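Local coordinates for protein putative hexose oxidase (Nonomuraea sp. ATCC 39727, PDB 5AWV) that probably oxidises a sugar of teicoplanin-type glycopeptide antibiotics, using an FAD cofactor held covalently at two points, at residues G31-P37 and P58-L63; V74-V78 and R512-H516; M108-I114 and I125-N129; G173-D177 and T415-R420; W228-P232 and R241-K245. The contacts are given in a common frame with arbitrary orientation. Numbering follows the deposited sequence.

Contact 1 (G31-P37 and P58-L63)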
# COMPACT_ATOMS: atom_id res chain seq x y z
N GLY A 31 -19.17 15.04 4.62
CA GLY A 31 -19.97 13.83 4.70
C GLY A 31 -21.06 13.86 5.77
O GLY A 31 -21.16 14.82 6.48
N PRO A 32 -21.81 12.79 5.92
CA PRO A 32 -21.65 11.53 5.19
C PRO A 32 -22.43 11.60 3.91
O PRO A 32 -23.34 12.40 3.85
CB PRO A 32 -22.27 10.51 6.13
CG PRO A 32 -23.31 11.32 6.90
CD PRO A 32 -22.65 12.63 7.13
N VAL A 33 -22.11 10.80 2.90
CA VAL A 33 -22.90 10.76 1.74
C VAL A 33 -23.14 9.30 1.36
O VAL A 33 -22.20 8.54 1.12
CB VAL A 33 -22.25 11.46 0.51
CG1 VAL A 33 -23.25 11.63 -0.60
CG2 VAL A 33 -21.62 12.80 0.89
N LYS A 34 -24.39 8.91 1.17
CA LYS A 34 -24.67 7.59 0.64
C LYS A 34 -24.89 7.74 -0.82
O LYS A 34 -25.86 8.32 -1.21
CB LYS A 34 -25.93 6.98 1.25
CG LYS A 34 -25.65 6.20 2.51
CD LYS A 34 -26.36 6.74 3.75
CE LYS A 34 -26.91 5.61 4.62
NZ LYS A 34 -27.83 4.71 3.84
N VAL A 35 -24.01 7.18 -1.63
CA VAL A 35 -24.02 7.29 -3.06
C VAL A 35 -24.61 5.97 -3.61
O VAL A 35 -23.95 4.93 -3.66
CB VAL A 35 -22.59 7.49 -3.61
CG1 VAL A 35 -22.59 7.60 -5.12
CG2 VAL A 35 -21.99 8.73 -2.95
N THR A 36 -25.87 6.07 -4.08
CA THR A 36 -26.56 4.97 -4.63
C THR A 36 -26.36 5.03 -6.13
O THR A 36 -25.94 6.07 -6.67
CB THR A 36 -28.06 5.12 -4.21
OG1 THR A 36 -28.52 6.41 -4.56
CG2 THR A 36 -28.20 5.03 -2.70
N PRO A 37 -26.76 3.98 -6.86
CA PRO A 37 -26.59 3.86 -8.27
C PRO A 37 -27.18 4.98 -9.13
O PRO A 37 -26.73 5.19 -10.19
CB PRO A 37 -27.30 2.55 -8.58
CG PRO A 37 -27.09 1.77 -7.38
CD PRO A 37 -27.42 2.77 -6.34
N PRO A 58 -22.07 -2.44 -5.80
CA PRO A 58 -22.62 -2.32 -4.48
C PRO A 58 -24.00 -1.63 -4.45
O PRO A 58 -24.29 -0.81 -5.32
CB PRO A 58 -21.57 -1.45 -3.74
CG PRO A 58 -20.85 -0.76 -4.83
CD PRO A 58 -20.85 -1.63 -6.00
N ASP A 59 -24.77 -1.91 -3.41
CA ASP A 59 -26.03 -1.18 -3.16
C ASP A 59 -25.78 0.32 -3.00
O ASP A 59 -26.54 1.15 -3.51
CB ASP A 59 -26.74 -1.71 -1.92
CG ASP A 59 -27.22 -3.17 -2.08
OD1 ASP A 59 -27.30 -3.72 -3.21
OD2 ASP A 59 -27.53 -3.76 -1.07
N TYR A 60 -24.73 0.67 -2.24
CA TYR A 60 -24.35 2.06 -2.17
C TYR A 60 -22.90 2.14 -1.84
O TYR A 60 -22.33 1.14 -1.35
CB TYR A 60 -25.18 2.88 -1.14
CG TYR A 60 -25.28 2.40 0.27
CD1 TYR A 60 -26.24 1.42 0.66
CD2 TYR A 60 -24.46 2.94 1.27
CE1 TYR A 60 -26.32 0.98 1.99
CE2 TYR A 60 -24.53 2.49 2.54
CZ TYR A 60 -25.46 1.51 2.91
OH TYR A 60 -25.44 1.10 4.27
N ILE A 61 -22.32 3.31 -2.05
CA ILE A 61 -20.99 3.64 -1.53
C ILE A 61 -21.12 4.79 -0.50
O ILE A 61 -21.68 5.83 -0.79
CB ILE A 61 -20.06 3.98 -2.73
CG1 ILE A 61 -20.03 2.79 -3.66
CG2 ILE A 61 -18.64 4.32 -2.28
CD1 ILE A 61 -19.43 2.99 -5.03
N HIS A 62 -20.61 4.59 0.70
CA HIS A 62 -20.75 5.51 1.79
C HIS A 62 -19.47 6.30 1.96
O HIS A 62 -18.40 5.75 2.40
CB HIS A 62 -21.08 4.68 3.02
CG HIS A 62 -21.97 5.34 4.01
ND1 HIS A 62 -22.68 4.62 4.96
CD2 HIS A 62 -22.21 6.64 4.26
CE1 HIS A 62 -23.34 5.47 5.72
NE2 HIS A 62 -23.06 6.70 5.33
N LEU A 63 -19.55 7.58 1.60
CA LEU A 63 -18.46 8.52 1.85
C LEU A 63 -18.53 9.04 3.24
O LEU A 63 -19.60 9.51 3.67
CB LEU A 63 -18.59 9.73 0.90
CG LEU A 63 -18.17 9.44 -0.52
CD1 LEU A 63 -18.62 10.55 -1.48
CD2 LEU A 63 -16.66 9.22 -0.68
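Strands 33-35 and 60-63 pair antiparallel at one margin of the mixed four-stranded sheet of the FAD-binding domain, with 158° between their directions. Val33 and Leu63 form a hydrogen-bonded pair in which each amide N reaches the partner's carbonyl O at 2.9 Å. Val35 and Ile61 form the next, with Val35 N to Ile61 O and Ile61 N to Val35 O both 2.8 Å. Between them lies the non-hydrogen-bonded pair Lys34-His62; the backbone of His62 turns instead to Ile105 and Asp107 of strand 104-107, and its CA approaches Val33 O at 3.4 Å in a CA-H...O contact. Val33, Val35, Ile61 and Leu63 make one apolar face, on which Val35 and Ile61 meet Leu45 of helix 42-46. On the other face the Lys34 chain lies across two rings: CG is 3.8 Å from the centroid of the His62 ring in a CH-pi contact, and NZ is 4.3 Å from the centroid of the Tyr60 ring, a cation-pi interaction. That ammonium is also neutralised by a salt bridge to Glu76 of helix 67-80. Outside the pair, Asp59 bridges to Lys82 and Thr36 OG1 bonds to Asp38. The chemistry is thus two-sided: apolar packing toward helix 42-46, and a lysine whose charge is shared between an aromatic face and a carboxylate, coupling the edge strand to helix 67-80.

Contact 2 (V74-V78 and R512-H516)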
# COMPACT_ATOMS: atom_id res chain seq x y z
N VAL A 74 -20.56 1.63 9.60
CA VAL A 74 -20.32 0.25 9.99
C VAL A 74 -21.59 -0.35 10.64
O VAL A 74 -22.11 -1.36 10.15
CB VAL A 74 -19.13 0.16 10.94
CG1 VAL A 74 -19.02 -1.23 11.53
CG2 VAL A 74 -17.81 0.41 10.12
N GLU A 75 -22.13 0.35 11.65
CA GLU A 75 -23.36 -0.11 12.36
C GLU A 75 -24.53 -0.34 11.45
O GLU A 75 -25.27 -1.30 11.58
CB GLU A 75 -23.76 0.87 13.48
CG GLU A 75 -24.12 0.24 14.85
CD GLU A 75 -23.56 1.08 16.03
OE1 GLU A 75 -23.47 0.60 17.17
OE2 GLU A 75 -23.12 2.23 15.85
N GLU A 76 -24.73 0.56 10.50
CA GLU A 76 -25.71 0.34 9.48
C GLU A 76 -25.60 -0.95 8.66
O GLU A 76 -26.63 -1.61 8.37
CB GLU A 76 -25.79 1.55 8.54
CG GLU A 76 -26.94 1.39 7.57
CD GLU A 76 -27.30 2.64 6.78
OE1 GLU A 76 -27.99 2.45 5.76
OE2 GLU A 76 -26.88 3.78 7.15
N THR A 77 -24.37 -1.34 8.29
CA THR A 77 -24.20 -2.57 7.56
C THR A 77 -24.44 -3.75 8.54
O THR A 77 -24.84 -4.77 8.12
CB THR A 77 -22.77 -2.69 6.95
OG1 THR A 77 -21.80 -2.72 8.02
CG2 THR A 77 -22.46 -1.48 6.03
N VAL A 78 -24.10 -3.60 9.81
CA VAL A 78 -24.35 -4.72 10.74
C VAL A 78 -25.86 -4.94 10.90
O VAL A 78 -26.36 -6.06 10.82
CB VAL A 78 -23.78 -4.46 12.10
CG1 VAL A 78 -23.99 -5.70 13.01
CG2 VAL A 78 -22.31 -4.22 12.02
N ARG A 512 -17.91 -11.37 15.31
CA ARG A 512 -18.91 -11.75 14.33
C ARG A 512 -18.39 -11.97 12.93
O ARG A 512 -19.18 -12.34 12.03
CB ARG A 512 -20.06 -10.74 14.25
CG ARG A 512 -20.77 -10.55 15.58
CD ARG A 512 -21.41 -9.17 15.68
NE ARG A 512 -22.53 -9.14 14.80
CZ ARG A 512 -23.81 -9.33 15.13
NH1 ARG A 512 -24.19 -9.55 16.38
NH2 ARG A 512 -24.71 -9.27 14.19
N ASN A 513 -17.09 -11.78 12.70
CA ASN A 513 -16.56 -11.92 11.37
C ASN A 513 -17.29 -11.02 10.37
O ASN A 513 -17.66 -11.40 9.27
CB ASN A 513 -16.55 -13.39 10.94
CG ASN A 513 -15.63 -13.65 9.74
OD1 ASN A 513 -15.92 -14.46 8.86
ND2 ASN A 513 -14.61 -12.90 9.68
N HIS A 514 -17.52 -9.78 10.77
CA HIS A 514 -18.17 -8.84 9.85
C HIS A 514 -17.17 -8.28 8.84
O HIS A 514 -17.59 -7.84 7.80
CB HIS A 514 -18.78 -7.72 10.64
CG HIS A 514 -19.67 -6.84 9.84
ND1 HIS A 514 -20.85 -7.28 9.27
CD2 HIS A 514 -19.55 -5.53 9.50
CE1 HIS A 514 -21.40 -6.29 8.60
NE2 HIS A 514 -20.64 -5.22 8.72
N PHE A 515 -15.88 -8.29 9.17
CA PHE A 515 -14.82 -7.85 8.22
C PHE A 515 -14.15 -9.07 7.64
O PHE A 515 -13.46 -9.77 8.33
CB PHE A 515 -13.87 -6.92 8.93
CG PHE A 515 -14.56 -5.72 9.43
CD1 PHE A 515 -14.82 -4.68 8.55
CD2 PHE A 515 -15.07 -5.65 10.74
CE1 PHE A 515 -15.53 -3.57 8.95
CE2 PHE A 515 -15.78 -4.50 11.14
CZ PHE A 515 -15.98 -3.46 10.24
N HIS A 516 -14.44 -9.36 6.37
CA HIS A 516 -13.94 -10.53 5.73
C HIS A 516 -13.82 -10.41 4.19
O HIS A 516 -14.44 -9.58 3.59
CB HIS A 516 -14.80 -11.81 6.14
CG HIS A 516 -16.17 -11.83 5.56
ND1 HIS A 516 -16.46 -12.44 4.37
CD2 HIS A 516 -17.33 -11.28 5.99
CE1 HIS A 516 -17.74 -12.25 4.07
NE2 HIS A 516 -18.28 -11.53 5.04
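The imidazole of His514 lies beneath Val78, whose CG2 sits 4.0 Å from the ring centroid and 15° off its normal, a CH-pi contact. At the ring edge, His514 NE2 donates to Thr77 OG1 at 2.8 Å, and that hydroxyl in turn donates a hydrogen bond to Val74 O, 2.5 Å from OG1, within the same turn of helix 67-80. Phe515 approaches with its rim: its CZ is 4.0 Å from Val74 CG1, and both side chains also touch Val187 and Val223. Arg512 NH2 comes within 3.8 Å of Val78 CG1, while its NH1 bonds to Lys189 O. The loop after helix 499-509, in the berberine-like C-terminal region, is so joined to a helix of the FAD-binding domain, close to strand 84-87, where Val86 binds FAD. The opposite nitrogen of the histidine, ND1, bonds to a citrate that probably came from the crystallisation liquor. The directed chain from His514 NE2 through Thr77 to Val74 O implies that NE2 carries a proton in this crystal.

Contact 3 (M108-I114 and I125-N129)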
# COMPACT_ATOMS: atom_id res chain seq x y z
N MET A 108 -13.04 5.97 1.94
CA MET A 108 -12.33 6.88 2.85
C MET A 108 -11.73 8.13 2.23
O MET A 108 -10.96 8.87 2.92
CB MET A 108 -11.24 6.15 3.58
CG MET A 108 -11.66 4.82 4.25
SD MET A 108 -12.91 4.91 5.55
CE MET A 108 -11.83 5.09 6.90
N SER A 109 -12.11 8.41 1.01
CA SER A 109 -11.58 9.51 0.17
C SER A 109 -11.56 10.87 0.89
O SER A 109 -10.62 11.69 0.68
CB SER A 109 -12.45 9.72 -1.06
OG SER A 109 -12.36 8.75 -2.05
N LEU A 110 -12.58 11.14 1.70
CA LEU A 110 -12.64 12.41 2.44
C LEU A 110 -11.72 12.47 3.65
O LEU A 110 -11.50 13.58 4.15
CB LEU A 110 -14.09 12.74 2.82
CG LEU A 110 -15.12 12.91 1.71
CD1 LEU A 110 -16.49 13.12 2.30
CD2 LEU A 110 -14.83 14.10 0.82
N LEU A 111 -11.16 11.35 4.12
CA LEU A 111 -10.30 11.37 5.32
C LEU A 111 -8.86 11.53 5.03
O LEU A 111 -8.15 10.53 4.93
CB LEU A 111 -10.47 10.08 6.13
CG LEU A 111 -11.83 9.91 6.83
CD1 LEU A 111 -12.10 8.49 7.37
CD2 LEU A 111 -12.04 10.91 7.98
N THR A 112 -8.37 12.77 4.95
CA THR A 112 -7.05 13.05 4.39
C THR A 112 -6.17 13.97 5.29
O THR A 112 -5.28 14.62 4.80
CB THR A 112 -7.15 13.72 3.01
OG1 THR A 112 -7.86 14.94 3.16
CG2 THR A 112 -7.84 12.90 2.02
N GLU A 113 -6.41 14.04 6.58
CA GLU A 113 -5.52 14.86 7.43
C GLU A 113 -4.09 14.27 7.56
O GLU A 113 -3.91 13.06 7.64
CB GLU A 113 -6.14 14.98 8.84
CG GLU A 113 -5.20 15.61 9.87
CD GLU A 113 -5.81 16.74 10.64
OE1 GLU A 113 -6.03 16.58 11.88
OE2 GLU A 113 -6.00 17.81 10.00
N ILE A 114 -3.09 15.15 7.60
CA ILE A 114 -1.73 14.80 7.90
C ILE A 114 -1.25 15.91 8.78
O ILE A 114 -1.21 17.11 8.35
CB ILE A 114 -0.85 14.72 6.63
CG1 ILE A 114 -1.44 13.78 5.61
CG2 ILE A 114 0.65 14.49 7.00
CD1 ILE A 114 -0.73 13.97 4.26
N ILE A 125 -1.83 10.46 10.39
CA ILE A 125 -2.05 10.28 8.92
C ILE A 125 -3.30 9.50 8.77
O ILE A 125 -3.45 8.34 9.25
CB ILE A 125 -0.88 9.56 8.27
CG1 ILE A 125 0.43 10.30 8.60
CG2 ILE A 125 -1.01 9.53 6.76
CD1 ILE A 125 1.65 9.68 8.01
N GLU A 126 -4.26 10.12 8.11
CA GLU A 126 -5.54 9.50 7.83
C GLU A 126 -5.50 8.60 6.60
O GLU A 126 -4.65 8.82 5.75
CB GLU A 126 -6.66 10.57 7.74
CG GLU A 126 -7.08 11.01 9.11
CD GLU A 126 -8.21 12.01 9.13
OE1 GLU A 126 -8.47 12.67 8.12
OE2 GLU A 126 -8.83 12.15 10.22
N PRO A 127 -6.33 7.52 6.59
CA PRO A 127 -6.34 6.43 5.60
C PRO A 127 -6.70 6.82 4.17
O PRO A 127 -6.25 6.17 3.27
CB PRO A 127 -7.35 5.42 6.13
CG PRO A 127 -8.22 6.25 7.05
CD PRO A 127 -7.40 7.33 7.62
N GLY A 128 -7.38 7.90 3.96
CA GLY A 128 -7.70 8.30 2.61
C GLY A 128 -6.61 9.03 1.86
O GLY A 128 -6.74 9.25 0.63
N ASN A 129 -5.54 9.41 2.53
CA ASN A 129 -4.40 9.98 1.85
C ASN A 129 -3.72 8.97 0.89
O ASN A 129 -3.67 7.78 1.18
CB ASN A 129 -3.30 10.38 2.86
CG ASN A 129 -3.64 11.61 3.62
OD1 ASN A 129 -3.70 12.67 3.03
ND2 ASN A 129 -3.89 11.48 4.92
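Met108 opens a type I turn that Leu111 N closes onto Met108 O at 2.8 Å. The same oxygen receives a CA-H...O contact from Gly128 CA at 3.3 Å, so close that a side chain on Gly128 would clash with it. Met108 CE packs on Pro127 CG at 3.8 Å, and both residues touch the FAD. Leu111 O accepts from Gly128 N, 2.9 Å away, a residue of the second type I turn, Glu126 to Asn129. Here the chain is crossing, in this PCMH-type FAD-binding domain, from the mixed sheet containing strand 104-107 to the five-stranded antiparallel sheet that begins with strand 114-117. Thr112 follows, its CB 3.6 Å from Asn129 OD1. Glu113 carries most of the polar traffic: its N donates to Glu126 OE1 at 2.9 Å, and its O accepts from Glu126 N at 3.0 Å and from Asn129 ND2 at 3.1 Å. Ile114 then pairs with Ile125 as a non-hydrogen-bonded antiparallel bridge, CG1 of Ile114 lying 4.4 Å from CG2 of Ile125, against helix 131-142.

Contact 4 (G173-D177 and T415-R420)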
# COMPACT_ATOMS: atom_id res chain seq x y z
N GLY A 173 13.71 0.48 7.64
CA GLY A 173 12.69 -0.49 7.96
C GLY A 173 11.37 -0.35 7.23
O GLY A 173 11.22 0.42 6.25
N SER A 174 10.40 -1.14 7.66
CA SER A 174 9.01 -1.08 7.15
C SER A 174 8.31 0.12 7.75
O SER A 174 8.70 0.59 8.86
CB SER A 174 8.26 -2.32 7.52
OG SER A 174 6.89 -2.24 7.19
N VAL A 175 7.31 0.64 7.03
CA VAL A 175 6.46 1.66 7.65
C VAL A 175 5.91 1.22 9.02
O VAL A 175 5.65 2.07 9.88
CB VAL A 175 5.30 2.16 6.76
CG1 VAL A 175 5.88 2.65 5.47
CG2 VAL A 175 4.29 1.09 6.50
N VAL A 176 5.70 -0.11 9.21
CA VAL A 176 5.15 -0.57 10.49
C VAL A 176 6.09 -0.39 11.64
O VAL A 176 5.62 -0.43 12.76
CB VAL A 176 4.54 -1.97 10.51
CG1 VAL A 176 3.42 -2.02 9.52
CG2 VAL A 176 5.56 -3.09 10.24
N ASP A 177 7.37 -0.21 11.40
CA ASP A 177 8.33 -0.02 12.45
C ASP A 177 8.22 1.42 13.02
O ASP A 177 8.83 1.75 14.07
CB ASP A 177 9.76 -0.38 11.91
CG ASP A 177 9.86 -1.88 11.48
OD1 ASP A 177 9.12 -2.70 12.15
OD2 ASP A 177 10.61 -2.20 10.50
N THR A 415 6.36 -7.55 15.37
CA THR A 415 5.28 -7.02 14.55
C THR A 415 4.59 -8.16 13.92
O THR A 415 5.01 -9.30 14.06
CB THR A 415 5.75 -6.04 13.42
OG1 THR A 415 6.45 -6.77 12.39
CG2 THR A 415 6.60 -4.95 13.99
N ALA A 416 3.52 -7.88 13.19
CA ALA A 416 2.77 -8.94 12.51
C ALA A 416 3.50 -9.44 11.20
O ALA A 416 3.15 -10.52 10.67
CB ALA A 416 1.34 -8.54 12.23
N LEU A 417 4.54 -8.74 10.78
CA LEU A 417 5.38 -9.22 9.64
C LEU A 417 6.41 -10.23 10.14
O LEU A 417 7.35 -9.83 10.83
CB LEU A 417 6.09 -8.06 8.99
CG LEU A 417 5.37 -6.92 8.39
CD1 LEU A 417 6.37 -5.86 7.90
CD2 LEU A 417 4.48 -7.43 7.23
N PRO A 418 6.29 -11.49 9.77
CA PRO A 418 7.22 -12.51 10.34
C PRO A 418 8.59 -12.57 9.61
O PRO A 418 9.50 -13.15 10.12
CB PRO A 418 6.47 -13.79 10.16
CG PRO A 418 5.66 -13.57 8.90
CD PRO A 418 5.26 -12.14 8.92
N GLN A 419 8.67 -12.04 8.39
CA GLN A 419 9.87 -12.18 7.56
C GLN A 419 10.84 -11.08 7.87
O GLN A 419 10.73 -9.99 7.34
CB GLN A 419 9.53 -12.18 6.05
CG GLN A 419 8.67 -13.36 5.67
CD GLN A 419 7.16 -13.08 5.70
OE1 GLN A 419 6.71 -12.01 6.11
NE2 GLN A 419 6.39 -14.01 5.19
N ARG A 420 11.77 -11.39 8.76
CA ARG A 420 12.71 -10.43 9.28
C ARG A 420 14.15 -10.88 9.06
O ARG A 420 15.09 -10.41 9.71
CB ARG A 420 12.40 -10.11 10.76
CG ARG A 420 11.11 -9.36 10.96
CD ARG A 420 11.12 -7.96 10.35
NE ARG A 420 9.94 -7.19 10.76
CZ ARG A 420 9.81 -5.88 10.72
NH1 ARG A 420 10.78 -5.11 10.29
NH2 ARG A 420 8.65 -5.31 11.15
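This is a buried salt bridge backed by a small apolar patch, joining the turn before strand 179-187 of the FAD-binding domain to the connection between strands 395-402 and 424-432 of the seven-stranded sheet. Arg420 and Asp177 meet as a two-pronged pair: NH2 of Arg420 is 2.8 Å from OD1 of Asp177, and NH1 of Arg420 is 2.9 Å from OD2. Both ends are held in place. Arg420 NH2 also donates to Thr415 OG1 at 2.9 Å and NH1 to Val407 O, while Asp177 OD2 accepts from Ser174 N at 3.0 Å. A side chain on Gly173 would strike Asp177 OD2. Beside the charges, Val176 CG2 packs on Leu417 CD1 at 3.7 Å. An ST turn shapes each loop: Ser174 OG, also hydrogen-bonded to Gly164 O, accepts from Val176 N at 3.2 Å, and Thr415 OG1 from Leu417 N, also at 3.2 Å. A buried, bidentate Arg-Asp salt bridge, with an ST turn in each loop beside it, thus forms part of the interface between the FAD-binding domain and the large antiparallel sheet whose strand 424-432 contributes Asn427 to the aminosugar pocket.

Contact 5 (W228-P232 and R241-K245)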
# COMPACT_ATOMS: atom_id res chain seq x y z
N TRP A 228 -1.08 6.81 13.73
CA TRP A 228 -0.08 7.71 14.26
C TRP A 228 1.28 7.10 14.13
O TRP A 228 1.51 5.95 14.57
CB TRP A 228 -0.31 8.04 15.75
CG TRP A 228 -1.46 8.97 16.00
CD1 TRP A 228 -1.42 10.33 16.08
CD2 TRP A 228 -2.80 8.60 16.32
NE1 TRP A 228 -2.67 10.82 16.40
CE2 TRP A 228 -3.52 9.78 16.56
CE3 TRP A 228 -3.46 7.38 16.41
CZ2 TRP A 228 -4.91 9.78 16.91
CZ3 TRP A 228 -4.79 7.37 16.78
CH2 TRP A 228 -5.50 8.56 17.04
N MET A 229 2.18 7.88 13.58
CA MET A 229 3.53 7.38 13.15
C MET A 229 4.62 8.17 13.87
O MET A 229 4.56 9.41 13.91
CB MET A 229 3.72 7.56 11.64
CG MET A 229 2.59 7.11 10.76
SD MET A 229 2.25 5.34 10.90
CE MET A 229 3.69 4.71 10.01
N ARG A 230 5.61 7.47 14.41
CA ARG A 230 6.76 8.07 14.97
C ARG A 230 7.88 7.03 15.23
O ARG A 230 7.60 5.83 15.39
CB ARG A 230 6.40 8.79 16.33
CG ARG A 230 5.81 7.86 17.39
CD ARG A 230 5.98 8.43 18.83
NE ARG A 230 7.38 8.41 19.18
CZ ARG A 230 8.03 9.32 19.88
NH1 ARG A 230 7.46 10.41 20.33
NH2 ARG A 230 9.33 9.14 20.11
N VAL A 231 9.11 7.51 15.29
CA VAL A 231 10.27 6.70 15.68
C VAL A 231 10.05 6.10 17.08
O VAL A 231 9.38 6.68 17.93
CB VAL A 231 11.59 7.45 15.64
CG1 VAL A 231 11.86 8.03 14.31
CG2 VAL A 231 11.61 8.57 16.70
N PRO A 232 10.55 4.87 17.31
CA PRO A 232 10.37 4.33 18.67
C PRO A 232 11.35 4.97 19.71
O PRO A 232 11.11 4.90 20.87
CB PRO A 232 10.57 2.81 18.46
CG PRO A 232 11.49 2.72 17.34
CD PRO A 232 11.26 3.94 16.43
N ARG A 241 12.24 15.47 14.32
CA ARG A 241 12.97 14.25 14.73
C ARG A 241 12.07 13.01 14.87
O ARG A 241 12.54 11.91 15.16
CB ARG A 241 13.77 14.54 16.05
CG ARG A 241 15.03 15.36 15.77
CD ARG A 241 15.70 16.03 16.95
NE ARG A 241 16.06 15.22 18.12
CZ ARG A 241 16.89 14.17 18.15
NH1 ARG A 241 17.46 13.70 17.05
NH2 ARG A 241 17.12 13.55 19.32
N LEU A 242 10.77 13.16 14.68
CA LEU A 242 9.85 12.09 15.04
C LEU A 242 9.65 11.09 13.92
O LEU A 242 9.08 10.05 14.17
CB LEU A 242 8.48 12.62 15.49
CG LEU A 242 8.54 13.27 16.87
CD1 LEU A 242 7.24 13.99 17.08
CD2 LEU A 242 8.82 12.20 17.92
N LEU A 243 10.15 11.38 12.71
CA LEU A 243 10.18 10.38 11.59
C LEU A 243 11.51 10.47 10.87
O LEU A 243 12.21 11.46 11.06
CB LEU A 243 9.04 10.61 10.60
CG LEU A 243 7.72 10.08 11.12
CD1 LEU A 243 6.60 10.54 10.23
CD2 LEU A 243 7.64 8.57 11.36
N PRO A 244 11.86 9.45 10.08
CA PRO A 244 13.15 9.47 9.33
C PRO A 244 13.30 10.68 8.41
O PRO A 244 12.33 11.18 7.87
CB PRO A 244 13.05 8.23 8.46
CG PRO A 244 12.18 7.31 9.26
CD PRO A 244 11.15 8.16 9.91
N LYS A 245 14.51 11.21 8.37
CA LYS A 245 14.81 12.32 7.54
C LYS A 245 15.18 11.78 6.16
O LYS A 245 16.07 10.96 6.10
CB LYS A 245 15.99 13.08 8.13
CG LYS A 245 16.38 14.34 7.31
CD LYS A 245 17.53 15.17 7.94
CE LYS A 245 17.42 15.32 9.48
NZ LYS A 245 17.13 16.69 10.06
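Arg241 takes a marginal part, its O lying 3.8 Å from Val231 CG2; its guanidinium makes a long, weak ion pair with Glu233 of the third subunit. Leu242 contributes the one hydrogen bond between the segments, Val231 N to Leu242 O at 2.8 Å, and that oxygen also receives a CA-H...O contact from Arg230 CA at 3.2 Å. Leu242 CD2 lies over the guanidinium face of Arg230, 3.3 Å from Arg230 NH1. Arg230 folds back on its own segment, Arg230 NE lying 2.9 Å and NH2 3.3 Å from Val231 O, while NH1 bonds to Asn121 O. Leu243 follows, its CD2 4.1 Å from Met229 CB and 3.7 Å from Arg230 CA. Pro244 brushes Val231, CD to CG1 at 4.5 Å, and its backbone bonds to Thr145. The returning loop therefore covers the end of strand 223-229, which runs between strands 122-125 and 179-187 in the five-stranded antiparallel sheet; Leu243 reaches Phe123 of the first and Pro244 touches Tyr178 just before the second.

How the contacts relate
From the N terminus, contact 1 closes first, bringing strand 60-63 back onto strand 33-35. Contact 2 then opens on the following helix and closes near the C terminus, so its long loop encloses contacts 3, 4 and 5. Within it, contact 3 closes a short hairpin loop before contact 4 opens, and contact 5 lies wholly inside the span of contact 4; none cross. Contacts 1 and 2 meet where Glu76 reaches Lys34 and Tyr60, and Leu63 packs on Leu110 of contact 3. Met229 of contact 5 touches both Ile125 of contact 3 and Val175 of contact 4. The series therefore connects the mixed sheet, the five-stranded sheet, the seven-stranded sheet and the C-terminal region.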